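Local coordinates for monomethylamine methyltransferase MtmB1 (Methanosarcina barkeri, PDB 1NTH), which catalyses transfer of the methyl group from monomethylamine to the corrinoid cofactor of its partner protein MtmC, a step in methanogenesis from methylamine, at residues R114-S117 / K123-V126; V84-D89 / V286-A291. All coordinates share one frame; numbering follows the deposited sequence.

Both contacts are buried, and neither has a hydrogen bond between its own two segments. They share no helix or strand, and their nearest atoms are about 12 Å apart. Contact 1 is local. It joins the loop after strand 111-114 to the start of strand 125-128, one of the parallel strands of the TIM barrel. Its chemistry is that of an arginine lying on a proline, with the charged end bonded to backbone carbonyls nearby. Contact 2 spans almost two hundred residues of sequence. It sets residues 286-288, late in helix 271-288, against the loop before helix 88-95. There a leucine methyl sits on a tyrosine ring, and the packing is mostly apolar.

Contact 1: R114-S117 / K123-V126; sequences RKRS and KPIV
Arg116 lies against Pro124 where the chain enters strand 125-128 of the TIM barrel. The contact is carried by van der Waals packing. The end of the arginine and the proline ring cross obliquely. Pro124 CD sits over the centre of one face of the guanidinium, 3.8 Å above its plane. Lower on the chain, Arg116 CD touches Pro124 CA at 3.7 Å. The side chain turns at its third torsion (chi3 68°), which turns a face of the guanidinium to Pro124 CD. Pro124 also packs on Leu364 of the neighbouring strand 363-366 and on Ala390 of helix 380-393.

The polar bonds of this arginine all go to other residues. NE donates to the carbonyl O of Ala122, and NH1 to those of Thr357 and Arg361. These bonds probably fix the rotation of the buried guanidinium and help to satisfy its N-H groups. The backbone N of Arg116 bonds to a Glu362 carboxylate oxygen. The side chain of Lys123 starts away from 114-117, and its NZ forms a salt bridge with Glu152. Lys123 C still lies 3.9 Å from Arg116 NE.

Contact 2: V84-D89 / V286-A291; sequences VKYTED and VLMSSA
Leu287 sets one methyl squarely on the ring of Tyr86. This is the tight part of the contact. Leu287 CD2 stands 3.3 Å from the ring centroid and only 3° off the ring normal, so it makes a CH-pi contact over the middle of the face. All six ring carbons are nearly equally far from this methyl. Tyr86 CE1 and CD1 each lie 3.5 Å from Leu287 CD2. Leu287 CG leans over one side of the ring, 3.7 Å from Tyr86 CE2. The two side chains come from opposite directions. Leu287 CG, anti to the backbone N (chi1 -171°), points the branch at the ring, and chi2 of 55° sets CD2 over it.

Fewer atoms meet at the phenol end. Tyr86 OH touches Met288 CB at 3.4 Å and, less closely, Met288 CG at 4.1 Å. Beyond CG the methionine leads away, toward Phe12 of helix 9-18. The hydroxyl is hydrogen-bonded to Asn284 OD1, one turn back on helix 271-288. An alanine in place of Tyr86 would probably leave the Leu287 methyl without the ring it sits on and Asn284 without this hydroxyl partner.

The solvent side lies along the rest of 84-89. Lys85, Thr87 and Glu88 are exposed and take no part in the contact. Thr87 instead serves as N-cap of helix 88-95. Around the ring, Phe7 meets Tyr86 edge-to-face, and Leu70 and Ile91 pack on both Tyr86 and Leu287. The result is a small apolar core between the N-terminal helices and residues 286-288, late in helix 271-288, which leads into strand 293-300 of the TIM barrel.

Contact 1: R114-S117 / K123-V126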
ATOM      1  N   ARG A 114      19.467  -0.103  18.547  1.00 16.83           N
ATOM      2  CA  ARG A 114      20.883   0.004  18.216  1.00 16.67           C
ATOM      3  C   ARG A 114      21.726  -0.625  19.323  1.00 16.84           C
ATOM      4  O   ARG A 114      21.260  -0.796  20.447  1.00 18.33           O
ATOM      5  CB  ARG A 114      21.266   1.474  18.016  1.00 19.58           C
ATOM      6  CG  ARG A 114      20.454   2.160  16.916  1.00 22.98           C
ATOM      7  CD  ARG A 114      21.030   3.518  16.538  1.00 25.93           C
ATOM      8  NE  ARG A 114      20.285   4.149  15.447  1.00 27.69           N
ATOM      9  CZ  ARG A 114      19.371   5.102  15.613  1.00 27.75           C
ATOM     10  NH1 ARG A 114      19.081   5.546  16.829  1.00 25.84           N
ATOM     11  NH2 ARG A 114      18.748   5.613  14.559  1.00 28.62           N
ATOM     12  N   LYS A 115      22.966  -0.970  19.002  1.00 17.35           N
ATOM     13  CA  LYS A 115      23.842  -1.611  19.977  1.00 17.42           C
ATOM     14  C   LYS A 115      24.147  -0.796  21.232  1.00 17.95           C
ATOM     15  O   LYS A 115      24.300   0.430  21.179  1.00 18.37           O
ATOM     16  CB  LYS A 115      25.168  -2.014  19.319  1.00 19.13           C
ATOM     17  CG  LYS A 115      26.104  -2.741  20.283  1.00 21.77           C
ATOM     18  CD  LYS A 115      27.428  -3.135  19.651  1.00 25.19           C
ATOM     19  CE  LYS A 115      28.306  -3.862  20.671  1.00 24.53           C
ATOM     20  NZ  LYS A 115      29.617  -4.259  20.087  1.00 28.65           N
ATOM     21  N   ARG A 116      24.224  -1.496  22.362  1.00 17.92           N
ATOM     22  CA  ARG A 116      24.565  -0.886  23.646  1.00 17.91           C
ATOM     23  C   ARG A 116      25.812  -1.589  24.165  1.00 19.09           C
ATOM     24  O   ARG A 116      25.989  -2.789  23.962  1.00 19.00           O
ATOM     25  CB  ARG A 116      23.446  -1.069  24.678  1.00 17.31           C
ATOM     26  CG  ARG A 116      22.205  -0.229  24.438  1.00 17.23           C
ATOM     27  CD  ARG A 116      21.213  -0.350  25.597  1.00 15.93           C
ATOM     28  NE  ARG A 116      21.703   0.268  26.834  1.00 16.26           N
ATOM     29  CZ  ARG A 116      22.131  -0.404  27.901  1.00 17.92           C
ATOM     30  NH1 ARG A 116      22.136  -1.734  27.903  1.00 15.59           N
ATOM     31  NH2 ARG A 116      22.553   0.256  28.973  1.00 16.62           N
ATOM     32  N   SER A 117      26.682  -0.840  24.826  1.00 20.46           N
ATOM     33  CA  SER A 117      27.894  -1.419  25.383  1.00 21.23           C
ATOM     34  C   SER A 117      27.673  -1.618  26.874  1.00 21.15           C
ATOM     35  O   SER A 117      26.658  -1.194  27.421  1.00 19.93           O
ATOM     36  CB  SER A 117      29.080  -0.481  25.157  0.50 23.34           C
ATOM     37  OG  SER A 117      28.865   0.769  25.790  0.50 22.50           O
ATOM     38  N   LYS A 123      19.524   4.019  27.327  1.00 20.45           N
ATOM     39  CA  LYS A 123      18.589   3.091  27.949  1.00 20.47           C
ATOM     40  C   LYS A 123      18.191   1.990  26.966  1.00 18.84           C
ATOM     41  O   LYS A 123      18.038   2.233  25.770  1.00 18.45           O
ATOM     42  CB  LYS A 123      17.336   3.851  28.392  1.00 21.00           C
ATOM     43  CG  LYS A 123      16.289   3.016  29.107  1.00 21.91           C
ATOM     44  CD  LYS A 123      15.027   3.838  29.352  1.00 22.03           C
ATOM     45  CE  LYS A 123      13.993   3.059  30.155  1.00 21.36           C
ATOM     46  NZ  LYS A 123      12.712   3.817  30.282  1.00 23.59           N
ATOM     47  N   PRO A 124      18.045   0.753  27.452  1.00 18.11           N
ATOM     48  CA  PRO A 124      17.650  -0.299  26.515  1.00 17.65           C
ATOM     49  C   PRO A 124      16.180  -0.141  26.142  1.00 17.06           C
ATOM     50  O   PRO A 124      15.449   0.639  26.760  1.00 17.50           O
ATOM     51  CB  PRO A 124      17.915  -1.585  27.301  1.00 18.65           C
ATOM     52  CG  PRO A 124      17.744  -1.163  28.722  1.00 19.48           C
ATOM     53  CD  PRO A 124      18.428   0.185  28.756  1.00 17.09           C
ATOM     54  N   ILE A 125      15.759  -0.867  25.115  1.00 16.10           N
ATOM     55  CA  ILE A 125      14.375  -0.846  24.670  1.00 16.69           C
ATOM     56  C   ILE A 125      13.569  -1.676  25.658  1.00 17.30           C
ATOM     57  O   ILE A 125      13.986  -2.771  26.045  1.00 17.10           O
ATOM     58  CB  ILE A 125      14.246  -1.463  23.255  1.00 17.92           C
ATOM     59  CG1 ILE A 125      14.923  -0.550  22.231  1.00 20.00           C
ATOM     60  CG2 ILE A 125      12.781  -1.708  22.912  1.00 19.28           C
ATOM     61  CD1 ILE A 125      14.381   0.868  22.215  1.00 22.40           C
ATOM     62  N   VAL A 126      12.420  -1.154  26.074  1.00 15.22           N
ATOM     63  CA  VAL A 126      11.560  -1.855  27.018  1.00 15.82           C
ATOM     64  C   VAL A 126      10.431  -2.562  26.274  1.00 14.77           C
ATOM     65  O   VAL A 126       9.516  -1.925  25.747  1.00 15.84           O
ATOM     66  CB  VAL A 126      10.961  -0.875  28.051  1.00 15.79           C
ATOM     67  CG1 VAL A 126      10.020  -1.614  28.998  1.00 17.66           C
ATOM     68  CG2 VAL A 126      12.082  -0.211  28.838  1.00 17.71           C
TER

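Contact 2: V84-D89 / V286-A291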
ATOM      1  N   VAL A  84      24.654 -31.672  13.716  1.00 19.18           N
ATOM      2  CA  VAL A  84      25.070 -30.777  12.645  1.00 19.05           C
ATOM      3  C   VAL A  84      26.333 -30.055  13.096  1.00 18.95           C
ATOM      4  O   VAL A  84      26.360 -29.440  14.163  1.00 19.41           O
ATOM      5  CB  VAL A  84      23.984 -29.727  12.322  1.00 19.13           C
ATOM      6  CG1 VAL A  84      24.532 -28.698  11.340  1.00 19.03           C
ATOM      7  CG2 VAL A  84      22.758 -30.416  11.736  1.00 20.84           C
ATOM      8  N   LYS A  85      27.376 -30.135  12.278  1.00 19.86           N
ATOM      9  CA  LYS A  85      28.659 -29.507  12.576  1.00 21.81           C
ATOM     10  C   LYS A  85      28.936 -28.305  11.683  1.00 21.24           C
ATOM     11  O   LYS A  85      28.621 -28.321  10.495  1.00 21.78           O
ATOM     12  CB  LYS A  85      29.784 -30.524  12.379  1.00 24.61           C
ATOM     13  CG  LYS A  85      29.805 -31.674  13.375  0.50 27.16           C
ATOM     14  CD  LYS A  85      30.503 -31.285  14.670  0.50 29.56           C
ATOM     15  CE  LYS A  85      30.601 -32.475  15.615  0.50 31.16           C
ATOM     16  NZ  LYS A  85      31.995 -32.727  16.071  0.50 32.76           N
ATOM     17  N   TYR A  86      29.533 -27.272  12.270  1.00 21.20           N
ATOM     18  CA  TYR A  86      29.905 -26.062  11.545  1.00 21.05           C
ATOM     19  C   TYR A  86      31.421 -26.059  11.401  1.00 21.74           C
ATOM     20  O   TYR A  86      32.119 -26.788  12.109  1.00 21.97           O
ATOM     21  CB  TYR A  86      29.538 -24.803  12.335  1.00 20.15           C
ATOM     22  CG  TYR A  86      28.083 -24.647  12.687  1.00 21.19           C
ATOM     23  CD1 TYR A  86      27.665 -24.656  14.018  1.00 21.07           C
ATOM     24  CD2 TYR A  86      27.124 -24.455  11.698  1.00 22.16           C
ATOM     25  CE1 TYR A  86      26.330 -24.473  14.352  1.00 22.07           C
ATOM     26  CE2 TYR A  86      25.787 -24.272  12.021  1.00 23.47           C
ATOM     27  CZ  TYR A  86      25.396 -24.282  13.350  1.00 23.47           C
ATOM     28  OH  TYR A  86      24.072 -24.103  13.673  1.00 24.96           O
ATOM     29  N   THR A  87      31.934 -25.241  10.488  1.00 21.23           N
ATOM     30  CA  THR A  87      33.378 -25.107  10.340  1.00 21.83           C
ATOM     31  C   THR A  87      33.696 -23.754  10.967  1.00 22.02           C
ATOM     32  O   THR A  87      32.803 -22.915  11.130  1.00 20.78           O
ATOM     33  CB  THR A  87      33.833 -25.091   8.869  1.00 23.69           C
ATOM     34  OG1 THR A  87      33.336 -23.912   8.226  1.00 25.31           O
ATOM     35  CG2 THR A  87      33.334 -26.330   8.136  1.00 24.60           C
ATOM     36  N   GLU A  88      34.955 -23.540  11.322  1.00 21.58           N
ATOM     37  CA  GLU A  88      35.363 -22.285  11.936  1.00 22.42           C
ATOM     38  C   GLU A  88      35.074 -21.095  11.029  1.00 21.47           C
ATOM     39  O   GLU A  88      34.606 -20.055  11.490  1.00 20.05           O
ATOM     40  CB  GLU A  88      36.855 -22.316  12.265  1.00 24.97           C
ATOM     41  CG  GLU A  88      37.301 -21.178  13.160  1.00 30.47           C
ATOM     42  CD  GLU A  88      38.788 -21.218  13.444  1.00 35.31           C
ATOM     43  OE1 GLU A  88      39.329 -22.332  13.603  1.00 36.81           O
ATOM     44  OE2 GLU A  88      39.412 -20.138  13.521  1.00 38.67           O
ATOM     45  N   ASP A  89      35.353 -21.249   9.740  1.00 21.16           N
ATOM     46  CA  ASP A  89      35.124 -20.169   8.792  1.00 22.51           C
ATOM     47  C   ASP A  89      33.648 -19.823   8.643  1.00 21.11           C
ATOM     48  O   ASP A  89      33.302 -18.664   8.416  1.00 20.66           O
ATOM     49  CB  ASP A  89      35.717 -20.514   7.427  1.00 26.67           C
ATOM     50  CG  ASP A  89      37.231 -20.573   7.453  1.00 31.67           C
ATOM     51  OD1 ASP A  89      37.847 -19.723   8.131  1.00 34.97           O
ATOM     52  OD2 ASP A  89      37.805 -21.458   6.784  1.00 36.29           O
ATOM     53  N   VAL A 286      22.784 -16.294  15.157  1.00 17.44           N
ATOM     54  CA  VAL A 286      23.049 -15.613  13.890  1.00 17.69           C
ATOM     55  C   VAL A 286      23.550 -16.547  12.797  1.00 20.31           C
ATOM     56  O   VAL A 286      23.688 -16.157  11.638  1.00 22.35           O
ATOM     57  CB  VAL A 286      24.065 -14.456  14.085  1.00 18.12           C
ATOM     58  CG1 VAL A 286      23.515 -13.463  15.093  1.00 18.24           C
ATOM     59  CG2 VAL A 286      25.417 -14.994  14.560  1.00 20.11           C
ATOM     60  N   LEU A 287      23.795 -17.793  13.173  1.00 18.87           N
ATOM     61  CA  LEU A 287      24.295 -18.794  12.247  1.00 20.76           C
ATOM     62  C   LEU A 287      23.152 -19.669  11.733  1.00 20.60           C
ATOM     63  O   LEU A 287      22.843 -19.680  10.541  1.00 23.83           O
ATOM     64  CB  LEU A 287      25.348 -19.634  12.984  1.00 22.73           C
ATOM     65  CG  LEU A 287      26.249 -20.661  12.306  1.00 24.92           C
ATOM     66  CD1 LEU A 287      27.017 -20.035  11.159  1.00 22.91           C
ATOM     67  CD2 LEU A 287      27.218 -21.210  13.353  1.00 24.89           C
ATOM     68  N   MET A 288      22.511 -20.386  12.645  1.00 19.97           N
ATOM     69  CA  MET A 288      21.420 -21.283  12.298  1.00 19.44           C
ATOM     70  C   MET A 288      20.089 -20.583  12.013  1.00 18.99           C
ATOM     71  O   MET A 288      19.374 -20.949  11.079  1.00 19.88           O
ATOM     72  CB  MET A 288      21.231 -22.293  13.435  1.00 21.13           C
ATOM     73  CG  MET A 288      20.074 -23.265  13.269  1.00 22.70           C
ATOM     74  SD  MET A 288      19.797 -24.233  14.784  1.00 23.52           S
ATOM     75  CE  MET A 288      18.855 -23.060  15.759  1.00 22.51           C
ATOM     76  N   SER A 289      19.764 -19.570  12.810  1.00 18.17           N
ATOM     77  CA  SER A 289      18.486 -18.877  12.672  1.00 18.25           C
ATOM     78  C   SER A 289      18.475 -17.572  11.891  1.00 17.32           C
ATOM     79  O   SER A 289      17.414 -16.968  11.744  1.00 18.22           O
ATOM     80  CB  SER A 289      17.901 -18.603  14.059  1.00 20.14           C
ATOM     81  OG  SER A 289      17.800 -19.796  14.814  1.00 23.66           O
ATOM     82  N   SER A 290      19.630 -17.139  11.392  1.00 16.89           N
ATOM     83  CA  SER A 290      19.718 -15.878  10.649  1.00 18.57           C
ATOM     84  C   SER A 290      19.057 -14.774  11.474  1.00 17.38           C
ATOM     85  O   SER A 290      18.440 -13.857  10.933  1.00 17.70           O
ATOM     86  CB  SER A 290      19.009 -15.998   9.295  1.00 19.19           C
ATOM     87  OG  SER A 290      19.648 -16.950   8.459  1.00 20.54           O
ATOM     88  N   ALA A 291      19.206 -14.864  12.790  1.00 15.35           N
ATOM     89  CA  ALA A 291      18.590 -13.900  13.697  1.00 14.42           C
ATOM     90  C   ALA A 291      19.013 -12.446  13.530  1.00 14.94           C
ATOM     91  O   ALA A 291      20.165 -12.148  13.205  1.00 15.03           O
ATOM     92  CB  ALA A 291      18.835 -14.326  15.143  1.00 16.20           C
TER